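Local coordinates for protein TCR beta chain (Gallus gallus, PDB 6LIR) that pairs with the TCR alpha chain to form the chicken alpha-beta T-cell receptor, which probably recognises peptide antigens presented by MHC molecules, at residues A16-R21 with M29-Q34; G104-V109 with F147-N152; K128-I131 with A137-V140; A203-N208 with Q212-I217. One frame throughout, in Å; residues are numbered along the deposited sequence.

Interaction 1. Residues A16-R21 with M29-Q34; sequences ATLSCR and MSWYLQ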
loop_
_atom_site.group_PDB
_atom_site.type_symbol
_atom_site.label_atom_id
_atom_site.label_comp_id
_atom_site.label_asym_id
_atom_site.label_seq_id
_atom_site.Cartn_x
_atom_site.Cartn_y
_atom_site.Cartn_z
ATOM N N ALA B 16 13.606 20.332 -8.446
ATOM C CA ALA B 16 13.168 19.135 -9.144
ATOM C C ALA B 16 11.776 19.371 -9.695
ATOM O O ALA B 16 11.001 20.160 -9.148
ATOM C CB ALA B 16 13.173 17.907 -8.229
ATOM N N THR B 17 11.466 18.662 -10.774
ATOM C CA THR B 17 10.166 18.730 -11.419
ATOM C C THR B 17 9.539 17.345 -11.426
ATOM O O THR B 17 10.170 16.375 -11.862
ATOM C CB THR B 17 10.291 19.261 -12.849
ATOM O OG1 THR B 17 10.689 20.637 -12.812
ATOM C CG2 THR B 17 8.967 19.134 -13.590
ATOM N N LEU B 18 8.312 17.251 -10.921
ATOM C CA LEU B 18 7.485 16.070 -11.116
ATOM C C LEU B 18 6.494 16.387 -12.223
ATOM O O LEU B 18 5.773 17.390 -12.154
ATOM C CB LEU B 18 6.744 15.678 -9.837
ATOM C CG LEU B 18 7.543 15.134 -8.652
ATOM C CD1 LEU B 18 6.619 14.858 -7.463
ATOM C CD2 LEU B 18 8.301 13.882 -9.046
ATOM N N SER B 19 6.458 15.539 -13.236
ATOM C CA SER B 19 5.630 15.779 -14.402
ATOM C C SER B 19 4.588 14.682 -14.517
ATOM O O SER B 19 4.925 13.497 -14.511
ATOM C CB SER B 19 6.486 15.872 -15.670
ATOM O OG SER B 19 7.521 16.830 -15.514
ATOM N N CYS B 20 3.331 15.084 -14.618
ATOM C CA CYS B 20 2.222 14.157 -14.772
ATOM C C CYS B 20 1.716 14.174 -16.205
ATOM O O CYS B 20 1.588 15.238 -16.819
ATOM C CB CYS B 20 1.082 14.505 -13.820
ATOM S SG CYS B 20 -0.403 13.521 -14.057
ATOM N N ARG B 21 1.438 12.989 -16.735
ATOM C CA ARG B 21 1.066 12.840 -18.132
ATOM C C ARG B 21 -0.190 11.997 -18.212
ATOM O O ARG B 21 -0.256 10.915 -17.619
ATOM C CB ARG B 21 2.188 12.200 -18.956
ATOM C CG ARG B 21 3.474 12.994 -18.948
ATOM C CD ARG B 21 4.679 12.133 -19.297
ATOM N NE ARG B 21 5.922 12.795 -18.914
ATOM C CZ ARG B 21 6.524 13.729 -19.639
ATOM N NH1 ARG B 21 6.010 14.111 -20.801
ATOM N NH2 ARG B 21 7.648 14.280 -19.203
ATOM N N MET B 29 -6.360 19.089 -14.492
ATOM C CA MET B 29 -5.331 18.276 -13.870
ATOM C C MET B 29 -4.988 18.904 -12.531
ATOM O O MET B 29 -5.248 20.086 -12.298
ATOM C CB MET B 29 -4.083 18.158 -14.753
ATOM C CG MET B 29 -4.358 17.525 -16.100
ATOM S SD MET B 29 -2.849 17.274 -17.038
ATOM C CE MET B 29 -2.028 16.046 -16.018
ATOM N N SER B 30 -4.376 18.113 -11.657
ATOM C CA SER B 30 -4.093 18.623 -10.326
ATOM C C SER B 30 -2.984 17.805 -9.694
ATOM O O SER B 30 -2.691 16.684 -10.117
ATOM C CB SER B 30 -5.345 18.599 -9.445
ATOM O OG SER B 30 -5.836 17.278 -9.306
ATOM N N TRP B 31 -2.396 18.376 -8.648
ATOM C CA TRP B 31 -1.353 17.731 -7.864
ATOM C C TRP B 31 -1.777 17.776 -6.405
ATOM O O TRP B 31 -2.164 18.835 -5.900
ATOM C CB TRP B 31 0.004 18.418 -8.047
ATOM C CG TRP B 31 0.799 17.921 -9.226
ATOM C CD1 TRP B 31 1.001 18.571 -10.413
ATOM C CD2 TRP B 31 1.508 16.677 -9.326
ATOM N NE1 TRP B 31 1.788 17.807 -11.244
ATOM C CE2 TRP B 31 2.111 16.640 -10.601
ATOM C CE3 TRP B 31 1.688 15.589 -8.463
ATOM C CZ2 TRP B 31 2.883 15.561 -11.033
ATOM C CZ3 TRP B 31 2.455 14.514 -8.896
ATOM C CH2 TRP B 31 3.041 14.510 -10.169
ATOM N N TYR B 32 -1.695 16.631 -5.734
ATOM C CA TYR B 32 -2.182 16.466 -4.374
ATOM C C TYR B 32 -1.050 15.955 -3.502
ATOM O O TYR B 32 -0.160 15.240 -3.971
ATOM C CB TYR B 32 -3.359 15.480 -4.309
ATOM C CG TYR B 32 -4.702 16.091 -4.620
ATOM C CD1 TYR B 32 -5.452 16.704 -3.623
ATOM C CD2 TYR B 32 -5.228 16.055 -5.908
ATOM C CE1 TYR B 32 -6.683 17.270 -3.899
ATOM C CE2 TYR B 32 -6.464 16.619 -6.194
ATOM C CZ TYR B 32 -7.187 17.222 -5.181
ATOM O OH TYR B 32 -8.412 17.790 -5.441
ATOM N N LEU B 33 -1.083 16.327 -2.230
ATOM C CA LEU B 33 -0.065 15.917 -1.277
ATOM C C LEU B 33 -0.706 15.018 -0.233
ATOM O O LEU B 33 -1.731 15.376 0.356
ATOM C CB LEU B 33 0.569 17.134 -0.601
ATOM C CG LEU B 33 1.803 16.902 0.268
ATOM C CD1 LEU B 33 3.053 17.228 -0.522
ATOM C CD2 LEU B 33 1.733 17.746 1.530
ATOM N N GLN B 34 -0.107 13.851 -0.018
ATOM C CA GLN B 34 -0.536 12.919 1.016
ATOM C C GLN B 34 0.593 12.752 2.019
ATOM O O GLN B 34 1.677 12.276 1.663
ATOM C CB GLN B 34 -0.932 11.566 0.424
ATOM C CG GLN B 34 -1.450 10.578 1.471
ATOM C CD GLN B 34 -1.640 9.182 0.921
ATOM O OE1 GLN B 34 -0.673 8.462 0.672
ATOM N NE2 GLN B 34 -2.894 8.790 0.730
#
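Cys20 on strand 16-21 and Trp31 on strand 29-34 face each other with their CA atoms 8.6 Å apart, the two strand axes running 9.1 Å from one another at 135° between their directions, a spacing that belongs to facing sheets and not to hydrogen-bonded neighbours. This is the core of an immunoglobulin V domain, a worked example of the disulfide-and-tryptophan pin of that fold: Cys20 SG is bonded to Cys88 SG of the opposite sheet, and the indole lies against the bridge. Cys20 CB rests obliquely on the six-membered ring, 3.5 Å from Trp31 CZ2, while Cys20 SG is 5.5 Å from the centroid of that ring. Leu18 contributes CB, 3.9 Å from Trp31 CH2. The indole N-H is buried but satisfied, since NE1 donates to the carbonyl O of Phe71, which should fix the ring's rotation. With an alanine in place of Trp31, a gap would probably open beside the disulfide and the Phe71 carbonyl would lose its donor. Beyond the indole, Met29 continues the apolar layer; its chain bends at the last torsion (chi3 66°) and brings the terminal methyl CE to 3.6 Å from Cys20 SG.

Interaction 2. Residues G104-V109 with F147-N152; sequences GTRLTV and FPDHLN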
loop_
_atom_site.group_PDB
_atom_site.type_symbol
_atom_site.label_atom_id
_atom_site.label_comp_id
_atom_site.label_asym_id
_atom_site.label_seq_id
_atom_site.Cartn_x
_atom_site.Cartn_y
_atom_site.Cartn_z
ATOM N N GLY B 104 0.918 7.562 -7.937
ATOM C CA GLY B 104 1.583 8.304 -6.888
ATOM C C GLY B 104 3.093 8.258 -6.920
ATOM O O GLY B 104 3.700 7.253 -7.304
ATOM N N THR B 105 3.707 9.365 -6.524
ATOM C CA THR B 105 5.153 9.515 -6.511
ATOM C C THR B 105 5.583 9.656 -5.062
ATOM O O THR B 105 5.148 10.585 -4.372
ATOM C CB THR B 105 5.595 10.752 -7.297
ATOM O OG1 THR B 105 5.187 10.639 -8.667
ATOM C CG2 THR B 105 7.111 10.909 -7.227
ATOM N N ARG B 106 6.437 8.750 -4.601
ATOM C CA ARG B 106 6.979 8.866 -3.258
ATOM C C ARG B 106 8.266 9.669 -3.338
ATOM O O ARG B 106 9.244 9.233 -3.956
ATOM C CB ARG B 106 7.244 7.512 -2.613
ATOM C CG ARG B 106 8.012 7.662 -1.306
ATOM C CD ARG B 106 7.080 7.891 -0.126
ATOM N NE ARG B 106 7.672 7.462 1.140
ATOM C CZ ARG B 106 8.106 8.293 2.083
ATOM N NH1 ARG B 106 8.018 9.608 1.907
ATOM N NH2 ARG B 106 8.628 7.812 3.205
ATOM N N LEU B 107 8.253 10.840 -2.719
ATOM C CA LEU B 107 9.372 11.761 -2.740
ATOM C C LEU B 107 9.943 11.848 -1.335
ATOM O O LEU B 107 9.198 12.033 -0.367
ATOM C CB LEU B 107 8.920 13.141 -3.226
ATOM C CG LEU B 107 9.967 14.181 -3.623
ATOM C CD1 LEU B 107 9.490 14.960 -4.835
ATOM C CD2 LEU B 107 10.242 15.123 -2.469
ATOM N N THR B 108 11.256 11.702 -1.228
ATOM C CA THR B 108 11.959 11.835 0.038
ATOM C C THR B 108 13.049 12.880 -0.136
ATOM O O THR B 108 13.840 12.802 -1.082
ATOM C CB THR B 108 12.566 10.500 0.490
ATOM O OG1 THR B 108 11.613 9.446 0.305
ATOM C CG2 THR B 108 12.960 10.557 1.958
ATOM N N VAL B 109 13.089 13.855 0.763
ATOM C CA VAL B 109 14.117 14.885 0.744
ATOM C C VAL B 109 15.129 14.548 1.826
ATOM O O VAL B 109 14.785 14.479 3.013
ATOM C CB VAL B 109 13.524 16.283 0.956
ATOM C CG1 VAL B 109 14.641 17.310 1.093
ATOM C CG2 VAL B 109 12.604 16.645 -0.192
ATOM N N PHE B 147 18.419 2.707 2.624
ATOM C CA PHE B 147 18.092 4.046 3.094
ATOM C C PHE B 147 17.836 4.910 1.864
ATOM O O PHE B 147 18.655 4.885 0.929
ATOM C CB PHE B 147 19.202 4.659 3.947
ATOM C CG PHE B 147 18.801 5.937 4.621
ATOM C CD1 PHE B 147 18.103 5.915 5.816
ATOM C CD2 PHE B 147 19.107 7.161 4.051
ATOM C CE1 PHE B 147 17.724 7.089 6.434
ATOM C CE2 PHE B 147 18.731 8.339 4.665
ATOM C CZ PHE B 147 18.039 8.304 5.858
ATOM N N PRO B 148 16.732 5.677 1.818
ATOM C CA PRO B 148 15.767 5.901 2.898
ATOM C C PRO B 148 14.674 4.840 3.001
ATOM O O PRO B 148 14.759 3.794 2.360
ATOM C CB PRO B 148 15.159 7.265 2.547
ATOM C CG PRO B 148 15.473 7.500 1.096
ATOM C CD PRO B 148 16.354 6.398 0.592
ATOM N N ASP B 149 13.657 5.129 3.820
ATOM C CA ASP B 149 12.681 4.119 4.212
ATOM C C ASP B 149 11.826 3.601 3.063
ATOM O O ASP B 149 11.245 2.518 3.191
ATOM C CB ASP B 149 11.761 4.685 5.294
ATOM C CG ASP B 149 10.893 5.814 4.781
ATOM O OD1 ASP B 149 11.360 6.569 3.904
ATOM O OD2 ASP B 149 9.744 5.948 5.255
ATOM N N HIS B 150 11.726 4.325 1.953
ATOM C CA HIS B 150 10.810 3.924 0.892
ATOM C C HIS B 150 11.487 3.032 -0.137
ATOM O O HIS B 150 12.563 3.355 -0.649
ATOM C CB HIS B 150 10.173 5.113 0.183
ATOM C CG HIS B 150 8.943 4.732 -0.581
ATOM N ND1 HIS B 150 8.956 4.482 -1.936
ATOM C CD2 HIS B 150 7.669 4.524 -0.172
ATOM C CE1 HIS B 150 7.739 4.155 -2.334
ATOM N NE2 HIS B 150 6.938 4.177 -1.283
ATOM N N LEU B 151 10.822 1.926 -0.454
ATOM C CA LEU B 151 11.298 0.948 -1.416
ATOM C C LEU B 151 10.106 0.094 -1.816
ATOM O O LEU B 151 9.200 -0.135 -1.011
ATOM C CB LEU B 151 12.420 0.099 -0.810
ATOM C CG LEU B 151 13.003 -1.090 -1.565
ATOM C CD1 LEU B 151 14.468 -1.187 -1.217
ATOM C CD2 LEU B 151 12.283 -2.381 -1.197
ATOM N N ASN B 152 10.097 -0.359 -3.066
ATOM C CA ASN B 152 9.020 -1.200 -3.563
ATOM C C ASN B 152 9.537 -2.610 -3.801
ATOM O O ASN B 152 10.619 -2.796 -4.367
ATOM C CB ASN B 152 8.437 -0.641 -4.863
ATOM C CG ASN B 152 7.424 0.454 -4.621
ATOM O OD1 ASN B 152 7.543 1.554 -5.164
ATOM N ND2 ASN B 152 6.417 0.162 -3.804
#
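Pro148, which follows a cis peptide bond, meets Thr108 through its ring: the two side chains run alongside in opposite senses, with Pro148 CB 4.0 Å from Thr108 CG2. Next in the loop, Asp149 turns its carboxylate up to Arg106, CG lying between the backbone N and the carbonyl carbon (chi1 66°). A salt bridge results, Arg106 NH2 to Asp149 OD2 at 3.0 Å, but the hydrogen bond within it is weak, bent to 120° at the hydrogen. Carboxylate and guanidinium planes stand 88° apart, and OD2 arrives at the edge of the guanidinium. His150 then offers one face of its imidazole to the aliphatic part of the same arginine, a CH-pi contact with Arg106 CG over the ring, its closeness doubtful because the modelled carbons sit too near. His150 ND1 is buried with no partner in the model. A glycine in place of His150 takes away the imidazole beneath the arginine chain, which would probably be freer to swing away from Asp149. This is where variable and constant immunoglobulin domains meet: strand 100-110 faces the loop between strands 136-146 and 152-157, with Ile7 of strand 7-11 touching His150 and Tyr179 of strand 178-188 touching Asp149.

Interaction 3. Residues K128-I131 with A137-V140; sequences KQEI and ATLV
Glu130 reaches from helix 128-134 into strand 136-146 and grips Thr138 with both carboxylate oxygens, tying a short helix to a strand of the immunoglobulin constant domain. CG stands opposite the backbone N (chi1 170°) and the chain is extended beyond it, carrying the carboxylate across Thr138 at about a right angle. The hydroxyl Thr138 OG1 donates to Glu130 OE1 in a very short bond of 2.5 Å. The other oxygen takes the backbone amide: Thr138 N lies 3.0 Å from Glu130 OE2, with 152° at the hydrogen, and approaches from above the carboxylate plane. A water also donates to Glu130 OE2 and, at 2.8 Å, to Thr138 O, so both ends of the threonine's backbone are tied to the same acid, one directly and one through the water. Glu130 OE1 also forms a salt bridge with Arg186, which would be expected to favour the ionised form of this buried acid. One residue on, Ile131 adds an apolar touch, its CG1 being 4.0 Å from Ala137 CB. Trp192 of helix 189-192 touches both Ile131 and Ala137, Arg186 belongs to the neighbouring strand 178-188, and Tyr118 and Leu132 of the TCR alpha chain pack on Glu130 and Thr138 respectively.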
loop_
_atom_site.group_PDB
_atom_site.type_symbol
_atom_site.label_atom_id
_atom_site.label_comp_id
_atom_site.label_asym_id
_atom_site.label_seq_id
_atom_site.Cartn_x
_atom_site.Cartn_y
_atom_site.Cartn_z
ATOM N N LYS B 128 10.752 -27.163 4.371
ATOM C CA LYS B 128 10.277 -28.480 3.960
ATOM C C LYS B 128 9.197 -28.988 4.904
ATOM O O LYS B 128 8.288 -29.712 4.481
ATOM C CB LYS B 128 11.445 -29.469 3.888
ATOM C CG LYS B 128 12.569 -29.031 2.959
ATOM C CD LYS B 128 13.241 -30.225 2.284
ATOM C CE LYS B 128 14.216 -29.772 1.202
ATOM N NZ LYS B 128 13.822 -30.236 -0.161
ATOM N N GLN B 129 9.265 -28.598 6.178
ATOM C CA GLN B 129 8.240 -28.998 7.135
ATOM C C GLN B 129 6.905 -28.326 6.830
ATOM O O GLN B 129 5.855 -28.976 6.895
ATOM C CB GLN B 129 8.693 -28.686 8.559
ATOM C CG GLN B 129 7.817 -29.320 9.622
ATOM C CD GLN B 129 8.134 -28.817 11.011
ATOM O OE1 GLN B 129 9.183 -28.212 11.238
ATOM N NE2 GLN B 129 7.225 -29.056 11.952
ATOM N N GLU B 130 6.915 -27.020 6.532
ATOM C CA GLU B 130 5.678 -26.354 6.128
ATOM C C GLU B 130 5.066 -27.042 4.913
ATOM O O GLU B 130 3.860 -27.316 4.881
ATOM C CB GLU B 130 5.926 -24.872 5.823
ATOM C CG GLU B 130 4.713 -24.181 5.172
ATOM C CD GLU B 130 5.007 -22.779 4.628
ATOM O OE1 GLU B 130 4.095 -21.925 4.667
ATOM O OE2 GLU B 130 6.138 -22.526 4.161
ATOM N N ILE B 131 5.892 -27.328 3.904
ATOM C CA ILE B 131 5.412 -27.984 2.689
ATOM C C ILE B 131 4.706 -29.292 3.028
ATOM O O ILE B 131 3.630 -29.593 2.500
ATOM C CB ILE B 131 6.582 -28.216 1.713
ATOM C CG1 ILE B 131 7.148 -26.879 1.232
ATOM C CG2 ILE B 131 6.135 -29.056 0.534
ATOM C CD1 ILE B 131 8.468 -27.007 0.490
ATOM N N ALA B 137 4.036 -23.759 0.179
ATOM C CA ALA B 137 5.371 -23.203 0.343
ATOM C C ALA B 137 5.261 -21.694 0.478
ATOM O O ALA B 137 4.682 -21.032 -0.389
ATOM C CB ALA B 137 6.281 -23.570 -0.835
ATOM N N THR B 138 5.816 -21.148 1.553
ATOM C CA THR B 138 5.896 -19.704 1.707
ATOM C C THR B 138 7.307 -19.268 1.342
ATOM O O THR B 138 8.282 -19.724 1.949
ATOM C CB THR B 138 5.549 -19.267 3.130
ATOM O OG1 THR B 138 4.242 -19.740 3.481
ATOM C CG2 THR B 138 5.576 -17.745 3.239
ATOM N N LEU B 139 7.408 -18.374 0.366
ATOM C CA LEU B 139 8.677 -17.811 -0.063
ATOM C C LEU B 139 8.780 -16.413 0.522
ATOM O O LEU B 139 7.931 -15.557 0.244
ATOM C CB LEU B 139 8.778 -17.760 -1.587
ATOM C CG LEU B 139 8.451 -19.031 -2.370
ATOM C CD1 LEU B 139 8.564 -18.764 -3.866
ATOM C CD2 LEU B 139 9.373 -20.156 -1.955
ATOM N N VAL B 140 9.794 -16.187 1.347
ATOM C CA VAL B 140 9.983 -14.897 1.989
ATOM C C VAL B 140 11.131 -14.184 1.294
ATOM O O VAL B 140 12.271 -14.663 1.293
ATOM C CB VAL B 140 10.248 -15.056 3.491
ATOM C CG1 VAL B 140 10.278 -13.697 4.162
ATOM C CG2 VAL B 140 9.179 -15.944 4.114
HETATM O O HOH W 1 8.432 -21.544 4.121
#

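Interaction 4. Residues A203-N208 with Q212-I217; sequences ANFFKN and QSIQKI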
loop_
_atom_site.group_PDB
_atom_site.type_symbol
_atom_site.label_atom_id
_atom_site.label_comp_id
_atom_site.label_asym_id
_atom_site.label_seq_id
_atom_site.Cartn_x
_atom_site.Cartn_y
_atom_site.Cartn_z
ATOM N N ALA B 203 13.259 -5.681 -6.157
ATOM C CA ALA B 203 13.257 -4.497 -5.314
ATOM C C ALA B 203 13.546 -3.294 -6.199
ATOM O O ALA B 203 14.613 -3.213 -6.813
ATOM C CB ALA B 203 14.292 -4.616 -4.196
ATOM N N ASN B 204 12.596 -2.369 -6.260
ATOM C CA ASN B 204 12.743 -1.149 -7.039
ATOM C C ASN B 204 12.998 0.005 -6.083
ATOM O O ASN B 204 12.291 0.152 -5.080
ATOM C CB ASN B 204 11.501 -0.892 -7.896
ATOM C CG ASN B 204 11.203 -2.040 -8.846
ATOM O OD1 ASN B 204 12.010 -2.362 -9.717
ATOM N ND2 ASN B 204 10.049 -2.672 -8.672
ATOM N N PHE B 205 13.997 0.821 -6.395
ATOM C CA PHE B 205 14.388 1.918 -5.521
ATOM C C PHE B 205 14.978 3.025 -6.386
ATOM O O PHE B 205 14.966 2.948 -7.618
ATOM C CB PHE B 205 15.356 1.430 -4.433
ATOM C CG PHE B 205 16.583 0.743 -4.966
ATOM C CD1 PHE B 205 16.567 -0.613 -5.254
ATOM C CD2 PHE B 205 17.758 1.449 -5.163
ATOM C CE1 PHE B 205 17.697 -1.247 -5.741
ATOM C CE2 PHE B 205 18.890 0.820 -5.649
ATOM C CZ PHE B 205 18.859 -0.531 -5.937
ATOM N N PHE B 206 15.489 4.066 -5.736
ATOM C CA PHE B 206 16.032 5.224 -6.431
ATOM C C PHE B 206 17.422 5.510 -5.889
ATOM O O PHE B 206 17.600 5.649 -4.675
ATOM C CB PHE B 206 15.120 6.441 -6.244
ATOM C CG PHE B 206 15.542 7.649 -7.027
ATOM C CD1 PHE B 206 16.421 8.572 -6.483
ATOM C CD2 PHE B 206 15.041 7.874 -8.298
ATOM C CE1 PHE B 206 16.803 9.691 -7.198
ATOM C CE2 PHE B 206 15.419 8.992 -9.018
ATOM C CZ PHE B 206 16.299 9.902 -8.465
ATOM N N LYS B 207 18.400 5.597 -6.789
ATOM C CA LYS B 207 19.780 5.844 -6.398
ATOM C C LYS B 207 20.492 6.570 -7.529
ATOM O O LYS B 207 20.257 6.279 -8.705
ATOM C CB LYS B 207 20.493 4.528 -6.065
ATOM C CG LYS B 207 21.901 4.674 -5.512
ATOM C CD LYS B 207 22.627 3.336 -5.552
ATOM C CE LYS B 207 23.884 3.344 -4.699
ATOM N NZ LYS B 207 24.502 1.990 -4.621
ATOM N N ASN B 208 21.372 7.501 -7.160
ATOM C CA ASN B 208 22.200 8.243 -8.112
ATOM C C ASN B 208 21.352 8.887 -9.205
ATOM O O ASN B 208 21.617 8.745 -10.401
ATOM C CB ASN B 208 23.278 7.340 -8.716
ATOM C CG ASN B 208 24.389 7.026 -7.735
ATOM O OD1 ASN B 208 24.854 7.901 -7.005
ATOM N ND2 ASN B 208 24.817 5.768 -7.709
ATOM N N GLN B 212 16.437 2.302 -10.004
ATOM C CA GLN B 212 17.208 1.074 -10.124
ATOM C C GLN B 212 16.400 -0.094 -9.586
ATOM O O GLN B 212 15.435 0.080 -8.837
ATOM C CB GLN B 212 18.536 1.146 -9.354
ATOM C CG GLN B 212 19.465 2.262 -9.773
ATOM C CD GLN B 212 20.847 2.132 -9.156
ATOM O OE1 GLN B 212 21.292 1.035 -8.811
ATOM N NE2 GLN B 212 21.536 3.261 -9.016
ATOM N N SER B 213 16.829 -1.300 -9.954
ATOM C CA SER B 213 16.181 -2.520 -9.505
ATOM C C SER B 213 17.239 -3.554 -9.159
ATOM O O SER B 213 18.315 -3.594 -9.761
ATOM C CB SER B 213 15.254 -3.110 -10.578
ATOM O OG SER B 213 14.205 -2.223 -10.909
ATOM N N ILE B 214 16.915 -4.397 -8.187
ATOM C CA ILE B 214 17.670 -5.608 -7.911
ATOM C C ILE B 214 16.709 -6.775 -8.049
ATOM O O ILE B 214 15.585 -6.723 -7.537
ATOM C CB ILE B 214 18.321 -5.575 -6.517
ATOM C CG1 ILE B 214 19.309 -4.407 -6.431
ATOM C CG2 ILE B 214 19.023 -6.891 -6.222
ATOM C CD1 ILE B 214 19.903 -4.205 -5.056
ATOM N N GLN B 215 17.147 -7.826 -8.730
ATOM C CA GLN B 215 16.295 -8.973 -8.997
ATOM C C GLN B 215 16.911 -10.202 -8.348
ATOM O O GLN B 215 18.106 -10.468 -8.514
ATOM C CB GLN B 215 16.120 -9.187 -10.504
ATOM C CG GLN B 215 15.544 -7.979 -11.249
ATOM C CD GLN B 215 16.616 -7.019 -11.752
ATOM O OE1 GLN B 215 16.408 -5.805 -11.791
ATOM N NE2 GLN B 215 17.764 -7.562 -12.142
ATOM N N LYS B 216 16.094 -10.938 -7.604
ATOM C CA LYS B 216 16.508 -12.175 -6.967
ATOM C C LYS B 216 15.589 -13.288 -7.438
ATOM O O LYS B 216 14.378 -13.090 -7.568
ATOM C CB LYS B 216 16.463 -12.052 -5.442
ATOM C CG LYS B 216 17.554 -12.823 -4.736
ATOM C CD LYS B 216 18.932 -12.283 -5.082
ATOM C CE LYS B 216 19.995 -13.313 -4.744
ATOM N NZ LYS B 216 21.368 -12.750 -4.673
ATOM N N ILE B 217 16.156 -14.465 -7.676
ATOM C CA ILE B 217 15.399 -15.579 -8.228
ATOM C C ILE B 217 15.583 -16.790 -7.332
ATOM O O ILE B 217 16.669 -17.014 -6.786
ATOM C CB ILE B 217 15.846 -15.918 -9.665
ATOM C CG1 ILE B 217 16.021 -14.647 -10.502
ATOM C CG2 ILE B 217 14.868 -16.883 -10.321
ATOM C CD1 ILE B 217 14.751 -14.137 -11.110
#
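Phe205 and Gln212 form a hydrogen-bonded pair near the turn of an antiparallel beta hairpin, strands 198-207 and 210-219, at the margin of one sheet of the constant immunoglobulin domain. Two further pairs follow, Asn204 with Ser213 and Ala203 with Ile214, and the backbone ladder is regular: the bond from Phe205 N to Gln212 O is 2.9 Å long and nearly straight, 170° at the hydrogen. The tight part lies on the face that carries Ala203, Phe205, Gln212 and Ile214. There the Phe205 ring, set between its backbone N and carbonyl carbon (chi1 56°), leans over the partner strand; Gln212 CB sits over one ring face, 4.1 Å from the centroid, while Ile214 CG1 meets the ring edge, 3.6 Å from Phe205 CE1. Pro119 also touches both Phe205 and Ile214. Toward the turn the contact slackens. Gln212 NE2 gives Lys207 O a weak bond of 3.3 Å and lies alongside the aliphatic chain of Lys207, whose ammonium goes instead to a salt bridge with Glu118. On the other face, where Ser213 is exposed to solvent, a polar link spans the non-hydrogen-bonded pair: Ser213 OG donates to Asn204 OD1 at 2.5 Å, in the plane of the side-chain carbonyl.

In the fold
The four contacts illustrate how one receptor chain is built from two immunoglobulin domains in series. Interaction 1 lies in the variable domain and touches interaction 2 directly, Leu18 CD2 packing 3.7 Å from Thr105 CG2, so the interior of that domain continues to the strand that meets the constant domain. Interaction 2 passes on to interaction 4 through a probable hydrogen bond between Asn152 O and Asn204 N (2.8 Å); their centres are about 13 Å apart. Interaction 3 stands off at the far end of the constant domain, its centre about 42 Å from that of interaction 1, yet in sequence it falls inside the loop closed by interaction 2.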